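Local coordinates for protein Xaa-Pro dipeptidase (PDB 3I7M) that probably acts as a manganese-dependent metalloexopeptidase of the M24B family, releasing an amino-terminal residue ahead of proline, and is represented here by its N-terminal domain alone, at residues A[21-26]-A[44-49]; A[52-57]-A[71-76]. All blocks are in the same frame, centred on the assembly; numbering follows the deposited sequence.

Both contacts belong to the mixed sheet of the Creatinase/Prolidase N-terminal domain, and their centres lie about 10 Å apart. Contact 1 pairs strand 20-23 antiparallel with strand 45-48, its centre about 2 Å from that of the chain; contact 2 pairs strand 55-59 in parallel with strand 75-78, one of the sheet's two outermost strands in this chain. Strands 45-48 and 55-59 are sheet neighbours and join the two: Ala45 N lies 2.8 Å from Phe57 O, and Val47 N 2.9 Å from Phe55 O, both probable hydrogen bonds. The order 75-78, 55-59, 45-48, 20-23 thus runs from edge to middle. The peptidase domain is absent here, so neither contact can be related to its active site.

Contact 1 (A[21-26]-A[44-49]); sequences TYLSNP and LALVVF
Tyr22 lays its ring obliquely against Ala45 and Val47, on one face of the antiparallel pair formed by 21-23 and 45-48. CG, anti to the backbone N (chi1 179°), starts the ring off toward the Ala45 end of the pair. There OH comes to 3.3 Å and CE1 to 3.4 Å from Ala45 CB, while CD1 meets Val47 CG2 at 3.9 Å. On the other face, Leu23 CB sits 4.2 Å from Leu46 CB, while its CD1 reaches across to Val48 CG2. Four backbone bonds lock this buried part: Thr21 and Val48 exchange two that are nearly straight, with Thr21 N to Val48 O at 2.8 Å, and Leu23 and Leu46 exchange two more.

Past Leu23 the direct backbone bonds stop and water takes over. One water joins Tyr22 OH, at 2.6 Å, to Leu44 O; a second donates to both Ser24 O and Leu44 O, so that this carbonyl receives two waters.

This is an interior pair of the domain's mixed sheet, its strands linked through helix 26-33, which packs on Leu23, Leu44 and Leu46. Helix 5-15 covers Thr21 and Val48, with Thr21 OG1 bonded to Thr13 OG1. Tyr22 pairs onward with Ala103, Ala45 and Val47 with strand 55-59.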
loop_
_atom_site.group_PDB
_atom_site.type_symbol
_atom_site.label_atom_id
_atom_site.label_comp_id
_atom_site.label_asym_id
_atom_site.label_seq_id
_atom_site.Cartn_x
_atom_site.Cartn_y
_atom_site.Cartn_z
ATOM N N THR A 21 1.563 3.795 -5.397
ATOM C CA THR A 21 1.376 2.360 -5.564
ATOM C C THR A 21 0.851 1.796 -4.253
ATOM O O THR A 21 1.475 2.045 -3.205
ATOM C CB THR A 21 2.674 1.756 -5.973
ATOM O OG1 THR A 21 2.951 2.169 -7.326
ATOM C CG2 THR A 21 2.615 0.254 -5.951
ATOM N N TYR A 22 -0.222 1.011 -4.328
ATOM C CA TYR A 22 -0.847 0.394 -3.142
ATOM C C TYR A 22 -0.574 -1.077 -3.232
ATOM O O TYR A 22 -1.140 -1.755 -4.122
ATOM C CB TYR A 22 -2.335 0.723 -3.170
ATOM C CG TYR A 22 -3.080 0.115 -2.004
ATOM C CD1 TYR A 22 -3.244 0.842 -0.836
ATOM C CD2 TYR A 22 -3.728 -1.075 -2.125
ATOM C CE1 TYR A 22 -3.904 0.271 0.244
ATOM C CE2 TYR A 22 -4.415 -1.659 -1.018
ATOM C CZ TYR A 22 -4.506 -0.923 0.107
ATOM O OH TYR A 22 -5.153 -1.499 1.214
ATOM N N LEU A 23 0.289 -1.622 -2.368
ATOM C CA LEU A 23 0.658 -3.060 -2.339
ATOM C C LEU A 23 -0.165 -3.750 -1.252
ATOM O O LEU A 23 -0.222 -3.248 -0.096
ATOM C CB LEU A 23 2.121 -3.179 -2.051
ATOM C CG LEU A 23 3.017 -2.566 -3.123
ATOM C CD1 LEU A 23 4.469 -2.734 -2.645
ATOM C CD2 LEU A 23 2.803 -3.100 -4.525
ATOM N N SER A 24 -0.820 -4.823 -1.665
ATOM C CA SER A 24 -1.733 -5.596 -0.794
ATOM C C SER A 24 -1.402 -7.065 -0.714
ATOM O O SER A 24 -2.053 -7.776 0.094
ATOM C CB SER A 24 -3.165 -5.418 -1.332
ATOM O OG SER A 24 -3.242 -5.832 -2.705
ATOM N N ASN A 25 -0.552 -7.591 -1.593
ATOM C CA ASN A 25 -0.282 -9.024 -1.631
ATOM C C ASN A 25 0.615 -9.366 -0.439
ATOM O O ASN A 25 1.694 -8.841 -0.378
ATOM C CB ASN A 25 0.338 -9.400 -2.989
ATOM C CG ASN A 25 0.554 -10.857 -3.183
ATOM O OD1 ASN A 25 0.441 -11.673 -2.240
ATOM N ND2 ASN A 25 0.817 -11.224 -4.404
ATOM N N PRO A 26 0.142 -10.244 0.472
ATOM C CA PRO A 26 1.013 -10.524 1.626
ATOM C C PRO A 26 2.387 -11.064 1.176
ATOM O O PRO A 26 3.365 -10.842 1.876
ATOM C CB PRO A 26 0.261 -11.581 2.407
ATOM C CG PRO A 26 -1.171 -11.517 1.932
ATOM C CD PRO A 26 -1.167 -10.915 0.558
ATOM N N LEU A 44 -4.052 -4.953 5.448
ATOM C CA LEU A 44 -2.603 -4.771 5.547
ATOM C C LEU A 44 -2.121 -4.245 4.201
ATOM O O LEU A 44 -2.449 -4.863 3.162
ATOM C CB LEU A 44 -1.930 -6.077 5.846
ATOM C CG LEU A 44 -0.406 -6.128 5.758
ATOM C CD1 LEU A 44 0.261 -5.318 6.896
ATOM C CD2 LEU A 44 0.118 -7.558 5.747
ATOM N N ALA A 45 -1.440 -3.116 4.209
ATOM C CA ALA A 45 -1.000 -2.523 2.938
ATOM C C ALA A 45 0.320 -1.855 3.103
ATOM O O ALA A 45 0.696 -1.417 4.200
ATOM C CB ALA A 45 -2.063 -1.462 2.500
ATOM N N LEU A 46 1.020 -1.726 1.993
ATOM C CA LEU A 46 2.276 -0.985 1.919
ATOM C C LEU A 46 2.128 0.025 0.782
ATOM O O LEU A 46 1.853 -0.377 -0.351
ATOM C CB LEU A 46 3.460 -1.919 1.734
ATOM C CG LEU A 46 4.847 -1.348 2.003
ATOM C CD1 LEU A 46 5.850 -2.503 2.179
ATOM C CD2 LEU A 46 5.206 -0.447 0.865
ATOM N N VAL A 47 2.190 1.306 1.090
ATOM C CA VAL A 47 1.929 2.386 0.141
ATOM C C VAL A 47 3.219 3.058 -0.211
ATOM O O VAL A 47 3.978 3.459 0.653
ATOM C CB VAL A 47 0.957 3.398 0.697
ATOM C CG1 VAL A 47 0.738 4.571 -0.281
ATOM C CG2 VAL A 47 -0.347 2.641 1.073
ATOM N N VAL A 48 3.481 3.126 -1.503
ATOM C CA VAL A 48 4.741 3.649 -2.017
ATOM C C VAL A 48 4.423 4.877 -2.924
ATOM O O VAL A 48 3.446 4.910 -3.681
ATOM C CB VAL A 48 5.464 2.613 -2.890
ATOM C CG1 VAL A 48 6.818 3.144 -3.542
ATOM C CG2 VAL A 48 5.734 1.317 -2.113
ATOM N N PHE A 49 5.241 5.937 -2.779
ATOM C CA PHE A 49 5.072 7.157 -3.542
ATOM C C PHE A 49 6.253 7.341 -4.444
ATOM O O PHE A 49 7.337 6.815 -4.188
ATOM C CB PHE A 49 4.968 8.364 -2.580
ATOM C CG PHE A 49 3.786 8.288 -1.662
ATOM C CD1 PHE A 49 2.530 8.654 -2.105
ATOM C CD2 PHE A 49 3.917 7.810 -0.370
ATOM C CE1 PHE A 49 1.400 8.581 -1.293
ATOM C CE2 PHE A 49 2.805 7.729 0.486
ATOM C CZ PHE A 49 1.527 8.095 0.015
HETATM O O HOH W 1 -4.620 -3.987 1.383
HETATM O O HOH W 2 -1.990 -7.639 2.648
#

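Contact 2 (A[52-57]-A[71-76]); sequences QDPFIF and WQFPVI
Ile56 drives its CD1 over the centre of the Trp71 five-membered ring, 3.6 Å from the centroid and 14° off the normal, a CH-pi contact. CG1 follows, 3.6 Å from Trp71 CZ2; it is anti to the carbonyl carbon (chi1 -70°), whereas CG2 is anti to the backbone N and lies beside Val75 CG1, the two side chains pointing the same way. Pro54 packs against both Phe73 and Trp71: its CD makes a CH-pi contact 3.7 Å from the centroid of the Phe73 ring, and its CG touches Trp71 CH2 obliquely. On the sheet face of Phe55 and Phe57, Ile76 CD1 meets Phe55 CD1 at 3.5 Å and Ile76 CG2 leans on Phe57 CD1; helix 84-94 packs against both phenylalanines.

Backbone pairing is parallel: Ile56 N donates to Pro74 O at 3.0 Å, and Ile56 O accepts from Ile76 N. Trp71 NE1 also donates to Pro74 O, at 3.1 Å, coming from well above the carbonyl plane and from the face opposite Ile56 N. An alanine at Trp71 would probably leave Ile56 CD1 without the ring it lies over, open a gap beside Pro54 CG, and leave Pro74 O with one donor fewer.

At the polar edge, the Asp53 side chain crosses that of Phe73 at about a right angle, the carboxylate plane turned 57° from the ring, Asp53 CG 3.8 Å from Phe73 CE1. Strands 55-59 and 75-78, joined through helix 63-67, form a beta-alpha-beta unit. CH-pi contacts and the two donors on Pro74 O hold the 71-74 segment that leads into its second strand.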
loop_
_atom_site.group_PDB
_atom_site.type_symbol
_atom_site.label_atom_id
_atom_site.label_comp_id
_atom_site.label_asym_id
_atom_site.label_seq_id
_atom_site.Cartn_x
_atom_site.Cartn_y
_atom_site.Cartn_z
ATOM N N GLN A 52 8.503 10.432 -2.207
ATOM C CA GLN A 52 8.513 10.603 -0.754
ATOM C C GLN A 52 8.413 9.243 -0.105
ATOM O O GLN A 52 8.245 8.259 -0.821
ATOM C CB GLN A 52 7.403 11.558 -0.313
ATOM C CG GLN A 52 5.982 11.055 -0.572
ATOM C CD GLN A 52 4.918 11.939 0.052
ATOM O OE1 GLN A 52 4.838 12.086 1.302
ATOM N NE2 GLN A 52 4.127 12.539 -0.769
ATOM N N ASP A 53 8.574 9.191 1.204
ATOM C CA ASP A 53 8.694 7.964 1.930
ATOM C C ASP A 53 7.375 7.160 1.932
ATOM O O ASP A 53 6.264 7.738 1.925
ATOM C CB ASP A 53 9.079 8.230 3.387
ATOM C CG ASP A 53 10.526 8.728 3.554
ATOM O OD1 ASP A 53 11.339 8.696 2.578
ATOM O OD2 ASP A 53 10.783 9.038 4.727
ATOM N N PRO A 54 7.548 5.834 1.964
ATOM C CA PRO A 54 6.376 4.947 2.021
ATOM C C PRO A 54 5.841 4.816 3.440
ATOM O O PRO A 54 6.442 5.323 4.387
ATOM C CB PRO A 54 6.924 3.622 1.582
ATOM C CG PRO A 54 8.363 3.617 2.172
ATOM C CD PRO A 54 8.806 5.075 2.007
ATOM N N PHE A 55 4.747 4.087 3.592
ATOM C CA PHE A 55 4.269 3.707 4.908
ATOM C C PHE A 55 3.589 2.351 4.804
ATOM O O PHE A 55 3.163 1.903 3.725
ATOM C CB PHE A 55 3.338 4.730 5.530
ATOM C CG PHE A 55 2.021 4.921 4.863
ATOM C CD1 PHE A 55 0.900 4.172 5.207
ATOM C CD2 PHE A 55 1.873 5.913 3.915
ATOM C CE1 PHE A 55 -0.316 4.371 4.583
ATOM C CE2 PHE A 55 0.671 6.175 3.302
ATOM C CZ PHE A 55 -0.463 5.401 3.650
ATOM N N ILE A 56 3.480 1.667 5.924
ATOM C CA ILE A 56 2.688 0.455 6.056
ATOM C C ILE A 56 1.444 0.781 6.879
ATOM O O ILE A 56 1.499 1.563 7.851
ATOM C CB ILE A 56 3.476 -0.685 6.686
ATOM C CG1 ILE A 56 4.503 -1.125 5.693
ATOM C CG2 ILE A 56 2.597 -1.856 7.113
ATOM C CD1 ILE A 56 5.467 -2.173 6.261
ATOM N N PHE A 57 0.312 0.173 6.519
ATOM C CA PHE A 57 -0.948 0.295 7.248
ATOM C C PHE A 57 -1.385 -1.104 7.631
ATOM O O PHE A 57 -1.341 -2.031 6.807
ATOM C CB PHE A 57 -2.011 0.949 6.374
ATOM C CG PHE A 57 -3.244 1.254 7.090
ATOM C CD1 PHE A 57 -3.409 2.477 7.747
ATOM C CD2 PHE A 57 -4.304 0.347 7.141
ATOM C CE1 PHE A 57 -4.591 2.751 8.464
ATOM C CE2 PHE A 57 -5.460 0.682 7.870
ATOM C CZ PHE A 57 -5.541 1.876 8.499
ATOM N N TRP A 71 11.792 -2.081 9.623
ATOM C CA TRP A 71 11.210 -1.240 8.638
ATOM C C TRP A 71 11.389 0.149 9.202
ATOM O O TRP A 71 11.029 0.439 10.337
ATOM C CB TRP A 71 9.713 -1.664 8.523
ATOM C CG TRP A 71 8.810 -0.725 7.734
ATOM C CD1 TRP A 71 8.008 0.222 8.281
ATOM C CD2 TRP A 71 8.740 -0.546 6.295
ATOM N NE1 TRP A 71 7.357 0.938 7.272
ATOM C CE2 TRP A 71 7.769 0.452 6.062
ATOM C CE3 TRP A 71 9.312 -1.194 5.190
ATOM C CZ2 TRP A 71 7.418 0.863 4.777
ATOM C CZ3 TRP A 71 8.957 -0.756 3.913
ATOM C CH2 TRP A 71 8.019 0.245 3.731
ATOM N N GLN A 72 11.974 0.993 8.351
ATOM C CA GLN A 72 12.484 2.312 8.717
ATOM C C GLN A 72 11.470 3.430 8.570
ATOM O O GLN A 72 11.793 4.613 8.797
ATOM C CB GLN A 72 13.717 2.640 7.849
ATOM C CG GLN A 72 14.336 1.423 7.104
ATOM C CD GLN A 72 13.356 0.829 6.095
ATOM O OE1 GLN A 72 13.432 -0.335 5.704
ATOM N NE2 GLN A 72 12.388 1.624 5.725
ATOM N N PHE A 73 10.257 3.076 8.120
ATOM C CA PHE A 73 9.291 4.086 7.814
ATOM C C PHE A 73 8.054 3.890 8.668
ATOM O O PHE A 73 8.023 2.911 9.475
ATOM C CB PHE A 73 8.974 3.992 6.326
ATOM C CG PHE A 73 10.211 4.045 5.413
ATOM C CD1 PHE A 73 10.876 5.240 5.232
ATOM C CD2 PHE A 73 10.658 2.927 4.750
ATOM C CE1 PHE A 73 11.978 5.338 4.420
ATOM C CE2 PHE A 73 11.766 2.984 3.896
ATOM C CZ PHE A 73 12.429 4.206 3.728
ATOM N N PRO A 74 7.099 4.837 8.578
ATOM C CA PRO A 74 5.929 4.695 9.444
ATOM C C PRO A 74 5.104 3.404 9.273
ATOM O O PRO A 74 5.053 2.798 8.189
ATOM C CB PRO A 74 5.132 5.920 9.168
ATOM C CG PRO A 74 6.148 6.907 8.718
ATOM C CD PRO A 74 7.094 6.141 7.916
ATOM N N VAL A 75 4.570 2.958 10.387
ATOM C CA VAL A 75 3.581 1.892 10.456
ATOM C C VAL A 75 2.391 2.410 11.218
ATOM O O VAL A 75 2.494 2.755 12.444
ATOM C CB VAL A 75 4.102 0.604 11.105
ATOM C CG1 VAL A 75 3.019 -0.514 10.996
ATOM C CG2 VAL A 75 5.475 0.108 10.561
ATOM N N ILE A 76 1.239 2.448 10.563
ATOM C CA ILE A 76 0.039 3.020 11.053
ATOM C C ILE A 76 -0.938 1.903 11.332
ATOM O O ILE A 76 -1.237 1.090 10.469
ATOM C CB ILE A 76 -0.623 4.001 10.027
ATOM C CG1 ILE A 76 0.334 5.158 9.694
ATOM C CG2 ILE A 76 -1.929 4.551 10.521
ATOM C CD1 ILE A 76 1.281 4.846 8.605
#